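Local coordinates for protein chorismatase (Streptomyces hygroscopicus, PDB 4BPS) that hydrolyses chorismate to pyruvate and a dihydroxycyclohexadiene carboxylic acid, a step in making the immunosuppressants FK506 and FK520, at residues A227-L232 / G238-S243. Residues are numbered along the deposited sequence; the frame is centred on the assembly and turned at random.
Sequences ARATWL and GRLFIS. With 3EB (3-(2-carboxyethyl)benzoic acid), chain B.
The indole of Trp231 lies over the backbone of the partner strand, one face resting on Gly238 C and on Arg239 O, both offset toward the rim. Its six-membered ring does most of the touching: CZ2 is 3.6 Å from Gly238 CA, while Leu240 CB comes at CE3 obliquely. With CG anti to the backbone N (chi1 175°), the ring swings across onto a residue that has no side chain to obstruct it; NE1 bonds to Gly233 O in the turn. The Phe241 ring, on the other face of the sheet from Trp231, has Arg239 CB over one face and Leu232 CD2 in plane at its edge, 3.9 Å from CE2. The guanidinium of Arg228 meets the bound 3-(2-carboxyethyl)benzoic acid at its edge, in plane, NH1 donating a hydrogen bond to 3EB OXT at 2.8 Å.

The two strands pair as an antiparallel hairpin: Thr230 N to Phe241 O and Phe241 N to Thr230 O, then Leu232 N to Arg239 O and Arg239 N to Leu232 O, all at 2.8 Å. Toward the pocket, Ser243 N reaches Arg228 O from well above the carbonyl plane, and Ser243 OG donates to Ala227 O at 2.6 Å. The same hydroxyl also bonds to Ala179 N, in the pocket wall. Arg228 and Ala229 both face Ile204, a classic beta bulge.

Arg228, at this bulge, thus bonds the ligand's carboxyethyl carboxylate while Ser243 ties down the backbone beside it. Tyr215 OH bonds both Arg228 NH2 and the ligand, which probably fixes the guanidinium's orientation. Arg228 binds substrate, and its positive charge probably offsets a carboxylate of chorismate likewise, about 7 Å, between side chains, from the proton acceptor Glu338.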
loop_
_atom_site.group_PDB
_atom_site.type_symbol
_atom_site.label_atom_id
_atom_site.label_comp_id
_atom_site.label_asym_id
_atom_site.label_seq_id
_atom_site.Cartn_x
_atom_site.Cartn_y
_atom_site.Cartn_z
ATOM N N ALA A 227 -4.781 -1.789 8.883
ATOM C CA ALA A 227 -4.581 -3.161 9.333
ATOM C C ALA A 227 -3.183 -3.626 8.955
ATOM O O ALA A 227 -2.563 -3.052 8.063
ATOM C CB ALA A 227 -5.605 -4.072 8.689
ATOM N N ARG A 228 -2.696 -4.699 9.580
ATOM C CA ARG A 228 -1.345 -5.201 9.272
ATOM C C ARG A 228 -1.339 -6.135 8.037
ATOM O O ARG A 228 -0.294 -6.309 7.382
ATOM C CB ARG A 228 -0.718 -5.868 10.509
ATOM C CG ARG A 228 -0.650 -4.920 11.695
ATOM C CD ARG A 228 0.287 -3.758 11.434
ATOM N NE ARG A 228 0.150 -2.740 12.472
ATOM C CZ ARG A 228 1.020 -1.747 12.634
ATOM N NH1 ARG A 228 2.082 -1.644 11.848
ATOM N NH2 ARG A 228 0.821 -0.861 13.605
ATOM N N ALA A 229 -2.496 -6.702 7.695
ATOM C CA ALA A 229 -2.697 -7.470 6.442
ATOM C C ALA A 229 -4.211 -7.554 6.229
ATOM O O ALA A 229 -4.986 -7.266 7.166
ATOM C CB ALA A 229 -2.085 -8.858 6.558
ATOM N N THR A 230 -4.631 -7.943 5.025
ATOM C CA THR A 230 -6.033 -8.158 4.738
ATOM C C THR A 230 -6.164 -9.407 3.886
ATOM O O THR A 230 -5.456 -9.550 2.878
ATOM C CB THR A 230 -6.633 -6.961 3.960
ATOM O OG1 THR A 230 -6.554 -5.793 4.800
ATOM C CG2 THR A 230 -8.082 -7.203 3.548
ATOM N N TRP A 231 -7.060 -10.306 4.293
ATOM C CA TRP A 231 -7.466 -11.439 3.464
ATOM C C TRP A 231 -8.690 -11.014 2.656
ATOM O O TRP A 231 -9.683 -10.557 3.236
ATOM C CB TRP A 231 -7.818 -12.670 4.325
ATOM C CG TRP A 231 -8.352 -13.756 3.438
ATOM C CD1 TRP A 231 -9.657 -13.942 3.038
ATOM C CD2 TRP A 231 -7.585 -14.729 2.721
ATOM N NE1 TRP A 231 -9.740 -14.999 2.138
ATOM C CE2 TRP A 231 -8.480 -15.494 1.928
ATOM C CE3 TRP A 231 -6.225 -15.036 2.682
ATOM C CZ2 TRP A 231 -8.045 -16.540 1.120
ATOM C CZ3 TRP A 231 -5.800 -16.065 1.866
ATOM C CH2 TRP A 231 -6.704 -16.807 1.112
ATOM N N LEU A 232 -8.631 -11.206 1.343
ATOM C CA LEU A 232 -9.725 -10.794 0.459
ATOM C C LEU A 232 -10.169 -11.964 -0.391
ATOM O O LEU A 232 -9.359 -12.538 -1.128
ATOM C CB LEU A 232 -9.304 -9.655 -0.477
ATOM C CG LEU A 232 -10.451 -8.956 -1.225
ATOM C CD1 LEU A 232 -11.245 -8.087 -0.277
ATOM C CD2 LEU A 232 -9.921 -8.160 -2.419
ATOM N N GLY A 238 -8.822 -16.496 -2.921
ATOM C CA GLY A 238 -8.577 -15.272 -2.185
ATOM C C GLY A 238 -7.103 -14.953 -2.047
ATOM O O GLY A 238 -6.231 -15.758 -2.372
ATOM N N ARG A 239 -6.853 -13.735 -1.593
ATOM C CA ARG A 239 -5.514 -13.160 -1.566
ATOM C C ARG A 239 -5.207 -12.654 -0.176
ATOM O O ARG A 239 -6.103 -12.209 0.554
ATOM C CB ARG A 239 -5.436 -11.928 -2.484
ATOM C CG ARG A 239 -6.044 -12.118 -3.859
ATOM C CD ARG A 239 -5.285 -13.126 -4.703
ATOM N NE ARG A 239 -5.774 -13.049 -6.082
ATOM C CZ ARG A 239 -5.713 -14.035 -6.964
ATOM N NH1 ARG A 239 -5.158 -15.200 -6.681
ATOM N NH2 ARG A 239 -6.209 -13.836 -8.174
ATOM N N LEU A 240 -3.932 -12.674 0.180
ATOM C CA LEU A 240 -3.481 -12.071 1.430
ATOM C C LEU A 240 -2.574 -10.887 1.109
ATOM O O LEU A 240 -1.467 -11.065 0.626
ATOM C CB LEU A 240 -2.743 -13.118 2.253
ATOM C CG LEU A 240 -2.288 -12.696 3.652
ATOM C CD1 LEU A 240 -3.449 -12.233 4.517
ATOM C CD2 LEU A 240 -1.595 -13.911 4.288
ATOM N N PHE A 241 -3.067 -9.673 1.345
ATOM C CA PHE A 241 -2.288 -8.460 1.109
ATOM C C PHE A 241 -1.610 -8.047 2.411
ATOM O O PHE A 241 -2.293 -7.876 3.432
ATOM C CB PHE A 241 -3.211 -7.327 0.659
ATOM C CG PHE A 241 -3.961 -7.629 -0.614
ATOM C CD1 PHE A 241 -3.283 -7.907 -1.788
ATOM C CD2 PHE A 241 -5.344 -7.658 -0.640
ATOM C CE1 PHE A 241 -3.976 -8.193 -2.972
ATOM C CE2 PHE A 241 -6.049 -7.938 -1.818
ATOM C CZ PHE A 241 -5.363 -8.180 -2.984
ATOM N N ILE A 242 -0.281 -7.898 2.392
ATOM C CA ILE A 242 0.464 -7.552 3.592
ATOM C C ILE A 242 0.834 -6.070 3.508
ATOM O O ILE A 242 1.349 -5.608 2.485
ATOM C CB ILE A 242 1.718 -8.417 3.738
ATOM C CG1 ILE A 242 1.386 -9.917 3.622
ATOM C CG2 ILE A 242 2.398 -8.107 5.079
ATOM C CD1 ILE A 242 2.556 -10.753 3.188
ATOM N N SER A 243 0.572 -5.335 4.579
ATOM C CA SER A 243 0.938 -3.915 4.650
ATOM C C SER A 243 2.432 -3.722 4.505
ATOM O O SER A 243 3.215 -4.654 4.732
ATOM C CB SER A 243 0.508 -3.357 5.997
ATOM O OG SER A 243 -0.902 -3.331 6.037
HETATM C C 3EB B . 4.176 1.499 11.150
HETATM O O 3EB B . 3.541 2.366 11.760
HETATM C CA 3EB B . 5.164 1.844 10.071
HETATM O OAB 3EB B . 0.371 5.443 7.549
HETATM O OAD 3EB B . -0.523 4.140 5.992
HETATM C CAE 3EB B . 3.207 1.296 7.800
HETATM C CAF 3EB B . 2.109 1.018 6.997
HETATM C CAG 3EB B . 3.415 2.584 8.296
HETATM C CAH 3EB B . 1.210 2.018 6.666
HETATM C CAL 3EB B . 0.371 4.385 6.887
HETATM C CAM 3EB B . 2.488 3.575 7.969
HETATM C CAN 3EB B . 1.376 3.302 7.174
HETATM O OXT 3EB B . 4.080 0.244 11.437
HETATM C C2 3EB B . 4.634 2.945 9.129
#